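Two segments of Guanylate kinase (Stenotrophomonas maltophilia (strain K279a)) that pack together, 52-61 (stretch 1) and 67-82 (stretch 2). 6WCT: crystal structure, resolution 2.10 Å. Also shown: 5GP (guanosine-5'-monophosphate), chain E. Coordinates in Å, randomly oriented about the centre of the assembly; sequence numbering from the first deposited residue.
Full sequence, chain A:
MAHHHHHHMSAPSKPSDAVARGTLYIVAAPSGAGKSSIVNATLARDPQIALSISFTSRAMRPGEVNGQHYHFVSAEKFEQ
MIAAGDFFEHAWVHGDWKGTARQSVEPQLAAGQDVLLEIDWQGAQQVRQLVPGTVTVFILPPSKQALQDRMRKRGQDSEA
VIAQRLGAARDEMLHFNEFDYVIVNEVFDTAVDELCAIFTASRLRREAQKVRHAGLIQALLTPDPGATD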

# COMPACT_ATOMS: atom_id res chain seq x y z
N SER A 52 9.15 14.91 11.51
CA SER A 52 8.98 16.32 11.84
C SER A 52 8.62 16.49 13.31
O SER A 52 7.79 15.76 13.85
CB SER A 52 7.90 16.95 10.96
OG SER A 52 7.57 18.23 11.44
N ILE A 53 9.22 17.48 13.96
CA ILE A 53 8.89 17.84 15.34
C ILE A 53 7.88 18.98 15.32
O ILE A 53 8.17 20.07 14.82
CB ILE A 53 10.14 18.22 16.13
CG1 ILE A 53 11.20 17.12 16.04
CG2 ILE A 53 9.76 18.52 17.60
CD1 ILE A 53 10.74 15.81 16.58
N SER A 54 6.69 18.73 15.85
CA SER A 54 5.63 19.73 15.87
C SER A 54 5.88 20.79 16.94
O SER A 54 6.64 20.60 17.89
CB SER A 54 4.27 19.06 16.14
OG SER A 54 3.93 18.17 15.10
N PHE A 55 5.24 21.94 16.74
CA PHE A 55 5.08 22.98 17.75
C PHE A 55 3.76 22.77 18.48
O PHE A 55 2.80 22.25 17.91
CB PHE A 55 5.09 24.37 17.09
CG PHE A 55 6.46 24.85 16.71
CD1 PHE A 55 7.08 24.37 15.56
CD2 PHE A 55 7.14 25.75 17.50
CE1 PHE A 55 8.35 24.78 15.23
CE2 PHE A 55 8.41 26.17 17.17
CZ PHE A 55 9.01 25.67 16.04
N THR A 56 3.72 23.14 19.76
CA THR A 56 2.47 23.09 20.51
C THR A 56 2.53 24.12 21.61
O THR A 56 3.60 24.38 22.17
CB THR A 56 2.20 21.71 21.12
OG1 THR A 56 0.91 21.69 21.71
CG2 THR A 56 3.21 21.41 22.23
N SER A 57 1.38 24.71 21.92
CA SER A 57 1.28 25.60 23.07
C SER A 57 0.73 24.90 24.30
O SER A 57 0.56 25.54 25.33
CB SER A 57 0.44 26.83 22.73
OG SER A 57 -0.92 26.47 22.49
N ARG A 58 0.41 23.61 24.20
CA ARG A 58 -0.05 22.88 25.37
C ARG A 58 1.10 22.73 26.37
O ARG A 58 2.28 22.80 26.02
CB ARG A 58 -0.64 21.52 24.99
CG ARG A 58 0.35 20.39 24.72
CD ARG A 58 -0.29 19.09 25.20
NE ARG A 58 0.26 17.86 24.65
CZ ARG A 58 1.38 17.29 25.09
NH1 ARG A 58 2.09 17.87 26.05
NH2 ARG A 58 1.79 16.15 24.57
N ALA A 59 0.73 22.57 27.63
CA ALA A 59 1.71 22.41 28.70
C ALA A 59 2.44 21.07 28.57
O ALA A 59 1.87 20.07 28.13
CB ALA A 59 1.04 22.52 30.07
N MET A 60 3.70 21.07 28.97
CA MET A 60 4.51 19.86 28.94
C MET A 60 3.98 18.84 29.94
O MET A 60 3.59 19.19 31.06
CB MET A 60 5.96 20.20 29.29
CG MET A 60 6.72 20.97 28.22
SD MET A 60 8.41 21.31 28.74
CE MET A 60 9.12 19.71 28.42
N ARG A 61 3.90 17.61 29.52
CA ARG A 61 3.54 16.53 30.41
C ARG A 61 4.80 15.85 30.95
O ARG A 61 5.88 15.97 30.36
CB ARG A 61 2.63 15.52 29.69
CG ARG A 61 1.44 16.20 29.02
CD ARG A 61 0.69 15.28 28.06
NE ARG A 61 -0.51 15.94 27.56
CZ ARG A 61 -1.21 15.55 26.50
NH1 ARG A 61 -0.86 14.47 25.82
NH2 ARG A 61 -2.29 16.24 26.13
N GLY A 67 11.99 20.24 22.60
CA GLY A 67 12.94 20.05 21.52
C GLY A 67 13.08 18.62 21.05
O GLY A 67 13.75 18.37 20.04
N GLN A 68 12.46 17.67 21.76
CA GLN A 68 12.46 16.26 21.38
C GLN A 68 11.06 15.79 20.98
O GLN A 68 10.84 15.40 19.84
CB GLN A 68 13.04 15.42 22.52
CG GLN A 68 13.00 13.93 22.28
CD GLN A 68 13.64 13.13 23.40
OE1 GLN A 68 14.43 13.66 24.19
NE2 GLN A 68 13.29 11.86 23.48
N HIS A 69 10.10 15.76 21.91
CA HIS A 69 8.75 15.33 21.55
C HIS A 69 7.97 16.42 20.86
O HIS A 69 7.14 16.13 19.98
CB HIS A 69 8.01 14.85 22.80
CG HIS A 69 8.77 13.83 23.59
ND1 HIS A 69 9.70 14.17 24.55
CD2 HIS A 69 8.79 12.48 23.52
CE1 HIS A 69 10.23 13.08 25.06
NE2 HIS A 69 9.70 12.03 24.45
N TYR A 70 8.21 17.68 21.24
CA TYR A 70 7.55 18.84 20.66
C TYR A 70 8.49 20.02 20.82
O TYR A 70 9.36 20.03 21.70
CB TYR A 70 6.22 19.18 21.36
CG TYR A 70 5.02 18.29 21.06
CD1 TYR A 70 4.22 18.53 19.97
CD2 TYR A 70 4.71 17.20 21.88
CE1 TYR A 70 3.10 17.73 19.70
CE2 TYR A 70 3.61 16.37 21.60
CZ TYR A 70 2.81 16.66 20.50
OH TYR A 70 1.71 15.90 20.19
N HIS A 71 8.27 21.05 20.03
CA HIS A 71 8.77 22.37 20.38
C HIS A 71 7.64 23.05 21.16
O HIS A 71 6.65 23.49 20.58
CB HIS A 71 9.17 23.16 19.14
CG HIS A 71 10.28 22.52 18.36
ND1 HIS A 71 11.57 22.46 18.83
CD2 HIS A 71 10.28 21.90 17.16
CE1 HIS A 71 12.33 21.84 17.93
NE2 HIS A 71 11.57 21.49 16.91
N PHE A 72 7.78 23.10 22.48
CA PHE A 72 6.76 23.71 23.32
C PHE A 72 6.98 25.21 23.35
O PHE A 72 8.06 25.67 23.69
CB PHE A 72 6.80 23.16 24.74
CG PHE A 72 6.48 21.70 24.83
CD1 PHE A 72 7.49 20.75 24.74
CD2 PHE A 72 5.17 21.28 25.04
CE1 PHE A 72 7.20 19.40 24.84
CE2 PHE A 72 4.86 19.92 25.14
CZ PHE A 72 5.87 18.98 25.04
N VAL A 73 5.95 25.97 23.00
CA VAL A 73 6.01 27.42 23.03
C VAL A 73 4.77 27.94 23.74
O VAL A 73 3.86 27.19 24.09
CB VAL A 73 6.14 28.04 21.63
CG1 VAL A 73 7.44 27.59 21.00
CG2 VAL A 73 4.92 27.68 20.78
N SER A 74 4.76 29.25 23.99
CA SER A 74 3.59 29.86 24.59
C SER A 74 2.47 29.96 23.55
O SER A 74 2.71 29.86 22.34
CB SER A 74 3.93 31.25 25.12
OG SER A 74 4.15 32.15 24.05
N ALA A 75 1.24 30.13 24.04
CA ALA A 75 0.13 30.35 23.11
C ALA A 75 0.34 31.64 22.33
O ALA A 75 0.10 31.68 21.11
CB ALA A 75 -1.19 30.37 23.87
N GLU A 76 0.84 32.68 23.00
CA GLU A 76 1.09 33.95 22.32
C GLU A 76 2.15 33.79 21.24
O GLU A 76 1.99 34.32 20.13
CB GLU A 76 1.53 35.01 23.34
N LYS A 77 3.22 33.06 21.53
CA LYS A 77 4.23 32.82 20.51
C LYS A 77 3.66 31.99 19.37
O LYS A 77 3.92 32.28 18.20
CB LYS A 77 5.43 32.10 21.11
CG LYS A 77 6.49 31.70 20.10
CD LYS A 77 7.17 32.93 19.49
CE LYS A 77 8.35 32.51 18.62
NZ LYS A 77 9.10 33.67 18.07
N PHE A 78 2.89 30.95 19.70
CA PHE A 78 2.30 30.14 18.65
C PHE A 78 1.39 30.97 17.77
O PHE A 78 1.48 30.91 16.54
CB PHE A 78 1.54 28.96 19.25
CG PHE A 78 1.22 27.89 18.26
CD1 PHE A 78 0.21 28.08 17.33
CD2 PHE A 78 1.91 26.70 18.26
CE1 PHE A 78 -0.10 27.10 16.41
CE2 PHE A 78 1.61 25.71 17.34
CZ PHE A 78 0.60 25.91 16.41
N GLU A 79 0.52 31.78 18.39
CA GLU A 79 -0.37 32.62 17.60
C GLU A 79 0.42 33.69 16.85
O GLU A 79 0.02 34.09 15.75
CB GLU A 79 -1.45 33.24 18.49
CG GLU A 79 -2.48 32.21 18.97
CD GLU A 79 -3.45 32.76 20.01
OE1 GLU A 79 -4.31 31.99 20.50
OE2 GLU A 79 -3.37 33.97 20.32
N GLN A 80 1.52 34.16 17.43
CA GLN A 80 2.46 35.00 16.68
C GLN A 80 2.98 34.26 15.46
O GLN A 80 3.18 34.85 14.39
CB GLN A 80 3.63 35.43 17.58
CG GLN A 80 4.73 36.21 16.85
CD GLN A 80 5.88 36.61 17.75
OE1 GLN A 80 5.71 36.80 18.96
NE2 GLN A 80 7.07 36.73 17.18
N MET A 81 3.26 32.96 15.61
CA MET A 81 3.72 32.18 14.47
C MET A 81 2.59 31.90 13.48
O MET A 81 2.85 31.78 12.28
CB MET A 81 4.35 30.87 14.95
CG MET A 81 5.68 31.07 15.67
SD MET A 81 6.25 29.53 16.39
CE MET A 81 6.70 28.60 14.92
N ILE A 82 1.35 31.75 13.96
CA ILE A 82 0.22 31.63 13.05
C ILE A 82 0.13 32.88 12.18
O ILE A 82 0.13 32.80 10.94
CB ILE A 82 -1.09 31.40 13.82
CG1 ILE A 82 -1.11 30.03 14.52
CG2 ILE A 82 -2.31 31.57 12.90
CD1 ILE A 82 -2.39 29.79 15.33
P 5GP E . -0.82 14.97 22.32
O1P 5GP E . 0.68 14.88 22.19
O2P 5GP E . -1.45 13.94 23.26
O3P 5GP E . -1.34 16.34 22.66
O5' 5GP E . -1.42 14.72 20.88
C5' 5GP E . -2.74 15.12 20.58
C4' 5GP E . -2.99 14.99 19.11
O4' 5GP E . -2.36 16.10 18.43
C3' 5GP E . -2.41 13.71 18.47
O3' 5GP E . -3.34 13.15 17.56
C2' 5GP E . -1.22 14.24 17.68
O2' 5GP E . -0.87 13.46 16.55
C1' 5GP E . -1.73 15.61 17.28
N9 5GP E . -0.68 16.52 16.86
C8 5GP E . 0.64 16.45 17.20
N7 5GP E . 1.39 17.28 16.53
C5 5GP E . 0.51 17.94 15.69
C6 5GP E . 0.73 18.91 14.70
O6 5GP E . 1.82 19.38 14.37
N1 5GP E . -0.43 19.29 14.06
C2 5GP E . -1.68 18.79 14.33
N2 5GP E . -2.70 19.24 13.59
N3 5GP E . -1.90 17.87 15.27
C4 5GP E . -0.78 17.50 15.90
O HOH W 1 6.28 16.22 17.39
O HOH W 2 4.05 24.92 25.75

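Two short parallel strands of guanylate kinase pair through their backbones, Phe55 beside His71 and Thr56 beside Phe72, and 937 Å² is buried between the stretches, both sides summed. Three hydrogen bonds set the register: His71 N to Ser54 O (2.7 Å), Thr56 N to His71 O (3.1 Å) and Val73 N to Thr56 O (3.0 Å). The same carbonyls draw in CA-H groups, as in Phe55 CA to His71 O (3.3 Å), and beyond the last bridge Ser57 CA reaches Val73 O at 3.2 Å. Water extends the pairing at both ends: one accepts from Ser54 N and donates to His69 O, another donates to Arg58 O and Val73 O.

Side chains sort onto two faces of the sheet. On the face of Phe55 and His71, the Phe55 ring is sandwiched between His71 CB and Met81 CE, each 3.8 Å from its centroid, while Val73 CG1 lies at its edge, 4.0 Å from Phe55 CD2. Flat and apolar, phenylalanine offers both faces to C-H groups. From the helix, Phe78 CE2 meets Phe55 CB at 3.7 Å; Ser57, small, lets the helix start approach, its CB 3.6 Å from Ala75 CA. Ser74 OG caps that helix by accepting from Lys77 N (2.8 Å). Ile53 CG2 covers a face of the His71 ring, 3.4 Å from His71 CD2.

On the other face, Thr56 CG2 touches Phe72 CD2 (3.4 Å) and Tyr70 CG (3.8 Å), while Thr56 OG1 accepts from Arg58 N (3.2 Å). Met60 CG lies over the Phe72 ring, 3.4 Å from its centroid.

Polar tips from both stretches converge on guanosine-5'-monophosphate: Arg58 NH2 (2.9 Å) and Tyr70 OH (2.5 Å, very short) donate to 5GP O1P, Arg61 NH1 to 5GP O2P (2.7 Å), and Ser54 OG to the base at 5GP O6 (2.5 Å).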